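PDB 4QHQ: lipoprotein, which binds methionine and probably delivers it, as the substrate-binding lipoprotein of an ABC transporter, to its membrane partner for uptake. Local coordinates for residues 38-41 with 42-45; 54-57 with 58-62. All blocks are in the same frame, centred on the assembly; numbering follows the deposited sequence.

Contact 1. Residues 38-41 with 42-45; sequences YVQP and NAAL. With MET (methionine), chain B.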
loop_
_atom_site.group_PDB
_atom_site.type_symbol
_atom_site.label_atom_id
_atom_site.label_comp_id
_atom_site.label_asym_id
_atom_site.label_seq_id
_atom_site.Cartn_x
_atom_site.Cartn_y
_atom_site.Cartn_z
ATOM N N TYR A 38 -3.118 6.128 6.051
ATOM C CA TYR A 38 -3.667 6.241 4.702
ATOM C C TYR A 38 -4.859 7.172 4.630
ATOM O O TYR A 38 -5.312 7.496 3.540
ATOM C CB TYR A 38 -4.167 4.879 4.204
ATOM C CG TYR A 38 -3.138 3.781 4.034
ATOM C CD1 TYR A 38 -1.798 4.067 3.799
ATOM C CD2 TYR A 38 -3.526 2.446 4.101
ATOM C CE1 TYR A 38 -0.865 3.045 3.625
ATOM C CE2 TYR A 38 -2.615 1.432 3.933
ATOM C CZ TYR A 38 -1.293 1.737 3.691
ATOM O OH TYR A 38 -0.413 0.697 3.530
ATOM N N VAL A 39 -5.368 7.587 5.789
ATOM C CA VAL A 39 -6.712 8.158 5.889
ATOM C C VAL A 39 -6.858 9.543 5.273
ATOM O O VAL A 39 -7.868 9.845 4.629
ATOM C CB VAL A 39 -7.184 8.192 7.370
ATOM C CG1 VAL A 39 -8.554 8.835 7.500
ATOM C CG2 VAL A 39 -7.199 6.780 7.950
ATOM N N GLN A 40 -5.850 10.384 5.452
ATOM C CA GLN A 40 -6.010 11.797 5.101
ATOM C C GLN A 40 -5.476 12.338 3.774
ATOM O O GLN A 40 -5.985 13.362 3.328
ATOM C CB GLN A 40 -5.539 12.725 6.240
ATOM C CG GLN A 40 -6.356 12.618 7.532
ATOM C CD GLN A 40 -7.842 12.896 7.326
ATOM O OE1 GLN A 40 -8.227 13.706 6.481
ATOM N NE2 GLN A 40 -8.683 12.224 8.104
ATOM N N PRO A 41 -4.445 11.713 3.162
ATOM C CA PRO A 41 -3.876 12.432 2.006
ATOM C C PRO A 41 -4.819 12.728 0.846
ATOM O O PRO A 41 -4.643 13.788 0.219
ATOM C CB PRO A 41 -2.748 11.512 1.537
ATOM C CG PRO A 41 -2.342 10.772 2.765
ATOM C CD PRO A 41 -3.626 10.534 3.517
ATOM N N ASN A 42 -5.806 11.885 0.560
ATOM C CA ASN A 42 -6.727 12.226 -0.528
ATOM C C ASN A 42 -7.642 13.394 -0.183
ATOM O O ASN A 42 -7.895 14.243 -1.031
ATOM C CB ASN A 42 -7.547 11.021 -0.984
ATOM C CG ASN A 42 -6.741 10.045 -1.826
ATOM O OD1 ASN A 42 -5.816 10.414 -2.539
ATOM N ND2 ASN A 42 -7.102 8.780 -1.744
ATOM N N ALA A 43 -8.129 13.447 1.051
ATOM C CA ALA A 43 -8.950 14.558 1.503
ATOM C C ALA A 43 -8.151 15.866 1.437
ATOM O O ALA A 43 -8.672 16.928 1.063
ATOM C CB ALA A 43 -9.452 14.287 2.932
ATOM N N ALA A 44 -6.868 15.768 1.771
ATOM C CA ALA A 44 -5.988 16.929 1.790
ATOM C C ALA A 44 -5.681 17.394 0.371
ATOM O O ALA A 44 -5.552 18.588 0.122
ATOM C CB ALA A 44 -4.707 16.602 2.542
ATOM N N LEU A 45 -5.585 16.459 -0.561
ATOM C CA LEU A 45 -5.438 16.788 -1.971
ATOM C C LEU A 45 -6.716 17.410 -2.544
ATOM O O LEU A 45 -6.678 18.407 -3.267
ATOM C CB LEU A 45 -5.074 15.531 -2.757
ATOM C CG LEU A 45 -4.964 15.683 -4.278
ATOM C CD1 LEU A 45 -3.965 16.777 -4.664
ATOM C CD2 LEU A 45 -4.586 14.334 -4.906
HETATM N N MET B . 2.102 1.362 -0.147
HETATM C CA MET B . 0.893 0.597 0.160
HETATM C C MET B . 0.915 -0.748 -0.532
HETATM O O MET B . 1.328 -0.818 -1.683
HETATM C CB MET B . -0.341 1.401 -0.266
HETATM C CG MET B . -1.681 0.711 0.053
HETATM S SD MET B . -3.098 1.671 -0.524
HETATM C CE MET B . -3.024 3.104 0.553
HETATM O OXT MET B . 0.547 -1.780 0.056
HETATM O O HOH W 1 -6.516 9.271 1.786
HETATM O O HOH W 2 -8.677 11.062 2.505
#
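Gln40 and Pro41 start the first turn of helix 41-47 by offering their carbonyls to the backbone amides four residues on: Ala44 N gives a hydrogen bond to Gln40 O at 3.0 Å and Leu45 N one to Pro41 O at 2.9 Å. Two waters carry the pattern back into the preceding turn, which is helical in its backbone angles but lacks the regular bonds. One accepts from Asn42 N and lies within bonding distance of Tyr38 O; the other accepts from Ala43 N at 2.8 Å and can donate to Val39 O. The waters thus appear to take the place of direct amide-to-carbonyl bonds, and the helix is led in by a hydrated turn. Outside it, the Gln40 chain bends at chi2 (-57°), which brings OE1 within 3.8 Å of Ala43 CB. At Tyr38, with CG beside the backbone N and anti to the carbonyl carbon (chi1 -64°), the ring lies over the bound methionine: the ligand's CE sits 3.4 Å above the ring plane, over the centre, a CH-pi contact at the end of the ligand side chain. Tyr38 OH bonds to Asn174, which fixes the ring's far end. On the buried side, the Asn42 amide is held by Asn53, Gln56 and Gln64. Pro41 and Asn42 pack on Phe55 of strand 52-57, Leu45 reaches Ile72 of strand 72-80, and Gln40, Pro41 and Ala44 rest on Phe35 at the end of strand 30-35.

Contact 2. Residues 54-57 with 58-62; sequences SFQH and QPYLD. With MET (methionine), chain B.
Phe55, Gln56 and His57 all set CG between the backbone N and the carbonyl carbon (chi1 78°, 77° and 48°), whereas Tyr60 swings its CG anti to N, and the rings of Phe55, His57 and Tyr60 gather around the ligand's thioether end, with Gln56 CB beside them. The methionine SD lies 3.3 Å above one face of the His57 imidazole, toward the rim, and its CE sits over a face of the Tyr60 ring, also off centre. Phe55 CE2 meets Tyr60 CE1 at 3.8 Å, the two planes steeply inclined. His57 is the N-cap of helix 58-68: its ND1 accepts from Tyr60 N at 3.1 Å, the donor slightly out of the imidazole plane, while its carbonyl takes Leu61 N. This strand-to-helix corner belongs to the periplasmic binding protein fold, in which such junctions line the cleft between two domains. Since ND1 is an acceptor, NE2 probably carries the proton, in keeping with its bond to Asn110 OD1. Gln56 extends beyond CG, and its OE1, bonded to Asn42, lies in the plane of the Tyr60 ring at its edge, 3.3 Å from Tyr60 CD1, and close to Leu61 CA. Along the helix's outer side, Gln58 NE2 donates to Asp62 OD1 at 2.9 Å, meeting the carboxylate from above its plane.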
loop_
_atom_site.group_PDB
_atom_site.type_symbol
_atom_site.label_atom_id
_atom_site.label_comp_id
_atom_site.label_asym_id
_atom_site.label_seq_id
_atom_site.Cartn_x
_atom_site.Cartn_y
_atom_site.Cartn_z
ATOM N N SER A 54 1.331 10.641 -2.875
ATOM C CA SER A 54 2.079 9.486 -3.359
ATOM C C SER A 54 2.130 8.465 -2.243
ATOM O O SER A 54 3.085 8.415 -1.464
ATOM C CB SER A 54 3.491 9.927 -3.764
ATOM O OG SER A 54 4.286 8.861 -4.269
ATOM N N PHE A 55 1.072 7.665 -2.148
ATOM C CA PHE A 55 0.950 6.731 -1.037
ATOM C C PHE A 55 0.057 5.529 -1.329
ATOM O O PHE A 55 -0.015 4.642 -0.501
ATOM C CB PHE A 55 0.407 7.433 0.201
ATOM C CG PHE A 55 -1.075 7.647 0.156
ATOM C CD1 PHE A 55 -1.623 8.624 -0.671
ATOM C CD2 PHE A 55 -1.925 6.872 0.924
ATOM C CE1 PHE A 55 -2.991 8.818 -0.728
ATOM C CE2 PHE A 55 -3.295 7.045 0.870
ATOM C CZ PHE A 55 -3.830 8.028 0.053
ATOM N N GLN A 56 -0.649 5.513 -2.455
ATOM C CA GLN A 56 -1.715 4.531 -2.643
ATOM C C GLN A 56 -1.637 3.789 -3.958
ATOM O O GLN A 56 -0.941 4.197 -4.880
ATOM C CB GLN A 56 -3.071 5.240 -2.573
ATOM C CG GLN A 56 -3.429 6.011 -3.841
ATOM C CD GLN A 56 -4.479 7.069 -3.593
ATOM O OE1 GLN A 56 -5.576 6.775 -3.116
ATOM N NE2 GLN A 56 -4.144 8.322 -3.921
ATOM N N HIS A 57 -2.366 2.678 -4.038
ATOM C CA HIS A 57 -2.569 1.983 -5.310
ATOM C C HIS A 57 -3.938 2.344 -5.910
ATOM O O HIS A 57 -4.746 3.016 -5.268
ATOM C CB HIS A 57 -2.362 0.466 -5.149
ATOM C CG HIS A 57 -3.078 -0.138 -3.978
ATOM N ND1 HIS A 57 -4.451 -0.111 -3.853
ATOM C CD2 HIS A 57 -2.608 -0.817 -2.907
ATOM C CE1 HIS A 57 -4.796 -0.743 -2.740
ATOM N NE2 HIS A 57 -3.695 -1.197 -2.156
ATOM N N GLN A 58 -4.176 1.937 -7.151
ATOM C CA GLN A 58 -5.427 2.270 -7.820
ATOM C C GLN A 58 -6.688 1.704 -7.148
ATOM O O GLN A 58 -7.699 2.406 -7.058
ATOM C CB GLN A 58 -5.385 1.926 -9.315
ATOM C CG GLN A 58 -6.565 2.508 -10.095
ATOM C CD GLN A 58 -6.485 4.007 -10.274
ATOM O OE1 GLN A 58 -5.481 4.534 -10.750
ATOM N NE2 GLN A 58 -7.550 4.705 -9.890
ATOM N N PRO A 59 -6.646 0.450 -6.658
ATOM C CA PRO A 59 -7.839 -0.041 -5.954
ATOM C C PRO A 59 -8.173 0.826 -4.736
ATOM O O PRO A 59 -9.353 1.086 -4.481
ATOM C CB PRO A 59 -7.443 -1.471 -5.566
ATOM C CG PRO A 59 -6.558 -1.885 -6.706
ATOM C CD PRO A 59 -5.712 -0.650 -6.960
ATOM N N TYR A 60 -7.165 1.306 -4.025
ATOM C CA TYR A 60 -7.431 2.193 -2.894
ATOM C C TYR A 60 -8.058 3.524 -3.355
ATOM O O TYR A 60 -9.044 3.983 -2.776
ATOM C CB TYR A 60 -6.155 2.455 -2.087
ATOM C CG TYR A 60 -6.410 3.195 -0.800
ATOM C CD1 TYR A 60 -6.379 4.587 -0.744
ATOM C CD2 TYR A 60 -6.658 2.504 0.367
ATOM C CE1 TYR A 60 -6.611 5.256 0.452
ATOM C CE2 TYR A 60 -6.900 3.162 1.567
ATOM C CZ TYR A 60 -6.873 4.548 1.600
ATOM O OH TYR A 60 -7.113 5.188 2.789
ATOM N N LEU A 61 -7.489 4.136 -4.390
ATOM C CA LEU A 61 -8.026 5.387 -4.922
ATOM C C LEU A 61 -9.462 5.183 -5.395
ATOM O O LEU A 61 -10.334 6.017 -5.150
ATOM C CB LEU A 61 -7.149 5.882 -6.067
ATOM C CG LEU A 61 -7.572 7.180 -6.748
ATOM C CD1 LEU A 61 -7.775 8.261 -5.708
ATOM C CD2 LEU A 61 -6.498 7.574 -7.746
ATOM N N ASP A 62 -9.716 4.063 -6.071
ATOM C CA ASP A 62 -11.070 3.765 -6.554
ATOM C C ASP A 62 -12.072 3.672 -5.400
ATOM O O ASP A 62 -13.199 4.176 -5.496
ATOM C CB ASP A 62 -11.095 2.448 -7.339
ATOM C CG ASP A 62 -10.463 2.571 -8.715
ATOM O OD1 ASP A 62 -10.203 3.710 -9.158
ATOM O OD2 ASP A 62 -10.229 1.519 -9.349
HETATM N N MET B . 2.102 1.362 -0.147
HETATM C CA MET B . 0.893 0.597 0.160
HETATM C C MET B . 0.915 -0.748 -0.532
HETATM O O MET B . 1.328 -0.818 -1.683
HETATM C CB MET B . -0.341 1.401 -0.266
HETATM C CG MET B . -1.681 0.711 0.053
HETATM S SD MET B . -3.098 1.671 -0.524
HETATM C CE MET B . -3.024 3.104 0.553
HETATM O OXT MET B . 0.547 -1.780 0.056
#

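From the N terminus, the chain leaves strand 30-35, passes Tyr38 and enters helix 41-47 through contact 1; it then returns along strand 52-57 and turns into helix 58-68 at contact 2. The two follow in series, neither nested nor crossing, and each closes a local turn. In space they touch: Asn42 ND2 probably bonds to Gln56 OE1 (2.9 Å), and Tyr38 O probably pairs with Tyr60 OH (3.0 Å). Both helix starts are thereby tied to one another and to the six-stranded sheet, and both contacts border the thioether end of the bound methionine.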